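Local structure of acylneuraminate lyase (Mycoplasma synoviae, 4N4P) at residues Asn87-Glu90 with Thr91-Leu94; Tyr124-Glu127 with Ile128-Ala132. The protein belongs to the dihydrodipicolinate synthetase family of TIM-barrel proteins and assembles from four chains. All coordinates share one frame; numbering follows the deposited sequence.

Contact 1 (Asn87-Glu90 with Thr91-Leu94); sequences NIEE and TKEL
E89 and K92 run alongside each other from the first turn of helix 88-100, and their charged ends meet in a salt bridge. K92 NZ sits 3.1 Å from E89 OE1, on the syn side of the carboxylate and 20° out of its plane. Both chains are bent where they meet: E89 folds at its second torsion (chi2 -59°), whereas K92 runs out past I88 and turns only at chi3, 67°. On its way the K92 chain crosses that of I88 at a slant, CD lying near CG2.

One residue before the helix, N87 is the N-cap. Its OD1 accepts the backbone N of E90 at 3.0 Å in a nearly straight bond, although the donor stands above the plane of the side-chain amide. The backbone oxygen of the same residue, N87 O, is gripped twice from the next turn, by T91 N at 3.1 Å and by T91 OG1 at 2.9 Å. The hydroxyl approaches from well above the carbonyl plane, while the amide lies closer to it. Further along, a water donates both to E89 O (2.7 Å) and to E93 OE2 (3.0 Å), tying the acid back to the helix backbone.

Helix 88-100 connects strands 78-82 and 105-108 in a beta-alpha-beta unit of the barrel. I88, T91 and K92 face helix 118-131, E90, E93 and L94 pack on F59 of helix 59-73, and K273 of the second subunit packs against I88 and E89.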
ATOM      1  N   ASN A  87       8.177  -4.831 -26.977  1.00 15.41           N
ATOM      2  CA  ASN A  87       8.892  -4.935 -28.241  1.00 15.91           C
ATOM      3  C   ASN A  87       8.744  -3.629 -28.994  1.00 16.50           C
ATOM      4  O   ASN A  87       7.729  -3.392 -29.638  1.00 15.44           O
ATOM      5  CB  ASN A  87       8.391  -6.106 -29.091  1.00 15.65           C
ATOM      6  CG  ASN A  87       9.300  -6.394 -30.272  1.00 16.02           C
ATOM      7  OD1 ASN A  87       9.773  -5.474 -30.944  1.00 17.89           O
ATOM      8  ND2 ASN A  87       9.550  -7.682 -30.539  1.00 18.60           N
ATOM      9  N   ILE A  88       9.763  -2.785 -28.907  1.00 17.27           N
ATOM     10  CA  ILE A  88       9.677  -1.459 -29.496  1.00 18.98           C
ATOM     11  C   ILE A  88       9.612  -1.485 -31.030  1.00 18.64           C
ATOM     12  O   ILE A  88       8.854  -0.708 -31.641  1.00 18.09           O
ATOM     13  CB  ILE A  88      10.844  -0.560 -29.021  1.00 19.75           C
ATOM     14  CG1 ILE A  88      11.016  -0.604 -27.481  1.00 22.57           C
ATOM     15  CG2 ILE A  88      10.725   0.852 -29.578  1.00 20.78           C
ATOM     16  CD1 ILE A  88       9.744  -0.664 -26.613  1.00 22.50           C
ATOM     17  N   GLU A  89      10.378  -2.369 -31.671  1.00 18.36           N
ATOM     18  CA  GLU A  89      10.375  -2.364 -33.142  1.00 18.31           C
ATOM     19  C   GLU A  89       9.033  -2.831 -33.697  1.00 16.35           C
ATOM     20  O   GLU A  89       8.538  -2.311 -34.699  1.00 16.60           O
ATOM     21  CB  GLU A  89      11.556  -3.180 -33.720  1.00 19.79           C
ATOM     22  CG  GLU A  89      12.950  -2.794 -33.149  1.00 23.57           C
ATOM     23  CD  GLU A  89      13.379  -1.316 -33.354  1.00 30.38           C
ATOM     24  OE1 GLU A  89      12.974  -0.655 -34.357  1.00 28.93           O
ATOM     25  OE2 GLU A  89      14.152  -0.825 -32.485  1.00 32.60           O
ATOM     26  N   GLU A  90       8.431  -3.819 -33.048  1.00 15.18           N
ATOM     27  CA  GLU A  90       7.083  -4.244 -33.412  1.00 13.37           C
ATOM     28  C   GLU A  90       6.051  -3.123 -33.209  1.00 12.30           C
ATOM     29  O   GLU A  90       5.205  -2.908 -34.066  1.00 12.58           O
ATOM     30  CB  GLU A  90       6.677  -5.499 -32.644  1.00 13.55           C
ATOM     31  CG  GLU A  90       7.407  -6.742 -33.151  1.00 14.41           C
ATOM     32  CD  GLU A  90       6.948  -8.002 -32.469  1.00 18.09           C
ATOM     33  OE1 GLU A  90       6.117  -7.912 -31.523  1.00 14.83           O
ATOM     34  OE2 GLU A  90       7.413  -9.087 -32.913  1.00 16.12           O
ATOM     35  N   THR A  91       6.131  -2.423 -32.078  1.00 12.71           N
ATOM     36  CA  THR A  91       5.242  -1.297 -31.784  1.00 12.13           C
ATOM     37  C   THR A  91       5.283  -0.213 -32.881  1.00 12.49           C
ATOM     38  O   THR A  91       4.240   0.254 -33.354  1.00 12.52           O
ATOM     39  CB  THR A  91       5.580  -0.718 -30.406  1.00 12.00           C
ATOM     40  OG1 THR A  91       5.391  -1.743 -29.415  1.00 12.23           O
ATOM     41  CG2 THR A  91       4.679   0.495 -30.068  1.00 12.70           C
ATOM     42  N   LYS A  92       6.490   0.128 -33.332  1.00 12.74           N
ATOM     43  CA  LYS A  92       6.667   1.073 -34.441  1.00 13.42           C
ATOM     44  C   LYS A  92       6.015   0.600 -35.749  1.00 13.34           C
ATOM     45  O   LYS A  92       5.370   1.388 -36.445  1.00 12.95           O
ATOM     46  CB  LYS A  92       8.155   1.365 -34.658  1.00 14.20           C
ATOM     47  CG  LYS A  92       8.840   2.030 -33.476  1.00 16.29           C
ATOM     48  CD  LYS A  92      10.358   1.918 -33.599  1.00 21.75           C
ATOM     49  CE  LYS A  92      10.884   2.724 -34.779  1.00 24.78           C
ATOM     50  NZ  LYS A  92      12.243   2.243 -35.187  1.00 28.19           N
ATOM     51  N   GLU A  93       6.149  -0.686 -36.074  1.00 13.88           N
ATOM     52  CA  GLU A  93       5.471  -1.260 -37.241  1.00 14.14           C
ATOM     53  C   GLU A  93       3.948  -1.194 -37.094  1.00 14.46           C
ATOM     54  O   GLU A  93       3.222  -0.915 -38.074  1.00 12.72           O
ATOM     55  CB  GLU A  93       5.909  -2.711 -37.484  1.00 15.70           C
ATOM     56  CG  GLU A  93       7.363  -2.856 -37.931  1.00 20.22           C
ATOM     57  CD  GLU A  93       7.635  -2.144 -39.260  1.00 28.95           C
ATOM     58  OE1 GLU A  93       6.875  -2.385 -40.222  1.00 32.38           O
ATOM     59  OE2 GLU A  93       8.594  -1.335 -39.339  1.00 33.00           O
ATOM     60  N   LEU A  94       3.456  -1.463 -35.879  1.00 13.75           N
ATOM     61  CA  LEU A  94       2.024  -1.348 -35.625  1.00 13.31           C
ATOM     62  C   LEU A  94       1.531   0.105 -35.763  1.00 13.18           C
ATOM     63  O   LEU A  94       0.461   0.334 -36.300  1.00 13.84           O
ATOM     64  CB  LEU A  94       1.675  -1.916 -34.239  1.00 13.20           C
ATOM     65  CG  LEU A  94       1.888  -3.417 -34.071  1.00 13.09           C
ATOM     66  CD1 LEU A  94       1.377  -3.857 -32.678  1.00 11.68           C
ATOM     67  CD2 LEU A  94       1.166  -4.222 -35.148  1.00 14.47           C
TER
HETATM   68  O   HOH W   1      10.003  -1.245 -36.640  1.00 26.12           O

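Contact 2 (Tyr124-Glu127 with Ile128-Ala132); sequences YYEE and ISKAA
Y124 swings its CG anti to the backbone N (chi1 162°), and I128, one turn later, holds CG1 anti to its own carbonyl carbon with CD1 extended beyond it (chi2 165°); together these torsions lay the methyl over the tyrosine ring. The pair sits on helix 118-131, which links strands 105-108 and 136-139 of the TIM barrel. I128 CD1 makes a CH-pi contact 3.9 Å from the centroid of the Y124 ring, 15° off the normal and displaced toward the rim. The Y125 ring meets the same methyl more loosely and obliquely. Both phenols are fixed at their far ends, Y124 OH by the carbonyl of I109 and Y125 OH by that of A108, so the aromatic side of the helix is tied to the end of strand 105-108 and the residue after it.

On another side of the helix, E126 and K130 run alongside each other in a long salt bridge, OE2 to NZ 3.9 Å. E127 instead directs OE1 to K273 of the second subunit, in a salt bridge between chains. Near the last turn the backbone bonds from K130 N to E126 O and E127 O are weak, and the hydroxyl OG of S129 comes to 2.5 Å from E126 O, unusually short for the hydrogen bond it makes there.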
ATOM      1  N   TYR A 124      10.644   5.711 -24.586  1.00 14.35           N
ATOM      2  CA  TYR A 124       9.756   4.753 -25.234  1.00 13.87           C
ATOM      3  C   TYR A 124       8.692   5.481 -26.041  1.00 13.19           C
ATOM      4  O   TYR A 124       8.508   5.197 -27.204  1.00 13.13           O
ATOM      5  CB  TYR A 124       9.151   3.892 -24.140  1.00 15.00           C
ATOM      6  CG  TYR A 124       7.900   3.094 -24.409  1.00 14.80           C
ATOM      7  CD1 TYR A 124       6.635   3.580 -24.024  1.00 13.67           C
ATOM      8  CD2 TYR A 124       7.980   1.809 -24.952  1.00 15.83           C
ATOM      9  CE1 TYR A 124       5.472   2.812 -24.222  1.00 14.78           C
ATOM     10  CE2 TYR A 124       6.840   1.030 -25.144  1.00 15.21           C
ATOM     11  CZ  TYR A 124       5.594   1.519 -24.769  1.00 16.23           C
ATOM     12  OH  TYR A 124       4.489   0.706 -24.955  1.00 15.90           O
ATOM     13  N   TYR A 125       8.031   6.478 -25.448  1.00 13.58           N
ATOM     14  CA  TYR A 125       7.015   7.199 -26.219  1.00 13.66           C
ATOM     15  C   TYR A 125       7.624   8.021 -27.367  1.00 13.85           C
ATOM     16  O   TYR A 125       7.066   8.074 -28.481  1.00 13.92           O
ATOM     17  CB  TYR A 125       6.181   8.055 -25.293  1.00 13.60           C
ATOM     18  CG  TYR A 125       5.153   7.245 -24.538  1.00 13.76           C
ATOM     19  CD1 TYR A 125       4.072   6.642 -25.210  1.00 16.22           C
ATOM     20  CD2 TYR A 125       5.234   7.116 -23.159  1.00 14.93           C
ATOM     21  CE1 TYR A 125       3.105   5.904 -24.499  1.00 14.76           C
ATOM     22  CE2 TYR A 125       4.288   6.393 -22.447  1.00 14.32           C
ATOM     23  CZ  TYR A 125       3.229   5.794 -23.119  1.00 14.80           C
ATOM     24  OH  TYR A 125       2.299   5.099 -22.382  1.00 15.79           O
ATOM     25  N   GLU A 126       8.791   8.607 -27.113  1.00 15.02           N
ATOM     26  CA  GLU A 126       9.554   9.296 -28.166  1.00 16.65           C
ATOM     27  C   GLU A 126       9.816   8.386 -29.371  1.00 16.55           C
ATOM     28  O   GLU A 126       9.569   8.757 -30.509  1.00 16.99           O
ATOM     29  CB  GLU A 126      10.891   9.789 -27.623  1.00 17.44           C
ATOM     30  CG  GLU A 126      10.827  11.020 -26.785  1.00 21.19           C
ATOM     31  CD  GLU A 126      12.207  11.570 -26.542  1.00 27.72           C
ATOM     32  OE1 GLU A 126      12.872  11.124 -25.588  1.00 30.11           O
ATOM     33  OE2 GLU A 126      12.616  12.466 -27.308  1.00 32.93           O
ATOM     34  N   GLU A 127      10.340   7.192 -29.125  1.00 17.25           N
ATOM     35  CA  GLU A 127      10.606   6.263 -30.218  1.00 17.44           C
ATOM     36  C   GLU A 127       9.326   5.917 -31.007  1.00 17.44           C
ATOM     37  O   GLU A 127       9.350   5.876 -32.226  1.00 16.71           O
ATOM     38  CB  GLU A 127      11.259   4.994 -29.689  1.00 18.21           C
ATOM     39  CG  GLU A 127      12.678   5.171 -29.216  1.00 22.43           C
ATOM     40  CD  GLU A 127      13.451   3.868 -29.281  1.00 27.81           C
ATOM     41  OE1 GLU A 127      14.029   3.475 -28.247  1.00 32.05           O
ATOM     42  OE2 GLU A 127      13.464   3.230 -30.358  1.00 29.01           O
ATOM     43  N   ILE A 128       8.211   5.666 -30.316  1.00 16.55           N
ATOM     44  CA  ILE A 128       6.971   5.334 -31.033  1.00 17.40           C
ATOM     45  C   ILE A 128       6.524   6.521 -31.909  1.00 18.00           C
ATOM     46  O   ILE A 128       6.077   6.338 -33.030  1.00 18.39           O
ATOM     47  CB  ILE A 128       5.813   4.901 -30.089  1.00 16.96           C
ATOM     48  CG1 ILE A 128       6.253   3.737 -29.194  1.00 16.37           C
ATOM     49  CG2 ILE A 128       4.549   4.507 -30.926  1.00 17.97           C
ATOM     50  CD1 ILE A 128       5.310   3.482 -27.982  1.00 15.93           C
ATOM     51  N   SER A 129       6.686   7.733 -31.397  1.00 19.28           N
ATOM     52  CA  SER A 129       6.250   8.948 -32.108  1.00 20.49           C
ATOM     53  C   SER A 129       6.948   9.154 -33.451  1.00 21.44           C
ATOM     54  O   SER A 129       6.360   9.682 -34.377  1.00 21.71           O
ATOM     55  CB  SER A 129       6.495  10.176 -31.236  1.00 20.27           C
ATOM     56  OG  SER A 129       7.878  10.502 -31.192  1.00 23.05           O
ATOM     57  N   LYS A 130       8.206   8.745 -33.549  1.00 22.09           N
ATOM     58  CA  LYS A 130       8.954   8.908 -34.802  1.00 23.02           C
ATOM     59  C   LYS A 130       8.451   8.002 -35.918  1.00 22.67           C
ATOM     60  O   LYS A 130       8.713   8.259 -37.092  1.00 22.99           O
ATOM     61  CB  LYS A 130      10.434   8.654 -34.563  1.00 23.29           C
ATOM     62  CG  LYS A 130      11.261   9.897 -34.299  1.00 27.13           C
ATOM     63  CD  LYS A 130      11.261  10.307 -32.862  1.00 31.22           C
ATOM     64  CE  LYS A 130      12.575  10.997 -32.497  1.00 34.19           C
ATOM     65  NZ  LYS A 130      12.520  11.454 -31.072  1.00 37.95           N
ATOM     66  N   ALA A 131       7.728   6.936 -35.559  1.00 21.90           N
ATOM     67  CA  ALA A 131       7.340   5.901 -36.524  1.00 21.05           C
ATOM     68  C   ALA A 131       6.298   6.338 -37.552  1.00 20.64           C
ATOM     69  O   ALA A 131       6.326   5.885 -38.700  1.00 21.05           O
ATOM     70  CB  ALA A 131       6.847   4.640 -35.785  1.00 20.85           C
ATOM     71  N   ALA A 132       5.357   7.182 -37.139  1.00 19.98           N
ATOM     72  CA  ALA A 132       4.235   7.556 -37.997  1.00 19.60           C
ATOM     73  C   ALA A 132       3.561   8.775 -37.425  1.00 19.27           C
ATOM     74  O   ALA A 132       3.568   8.992 -36.210  1.00 19.53           O
ATOM     75  CB  ALA A 132       3.213   6.419 -38.106  1.00 18.96           C
TER

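In the fold
Contact 1 comes first along the chain, at the start of helix 88-100, and contact 2 follows at the end of helix 118-131. Strand 105-108 lies between the two helices in sequence, so they belong to successive beta-alpha-beta units on the outside of the same parallel barrel. Their centres are about 9 Å apart and they touch directly: I88 CD1 packs 3.5 Å from Y124 CD2, and T91 CG2 lies 3.7 Å from I128 CD1. The two local contacts therefore form adjoining parts of one helix-helix interface. K273 of the second subunit reaches both, which places this side of the barrel at a boundary between chains of the tetramer.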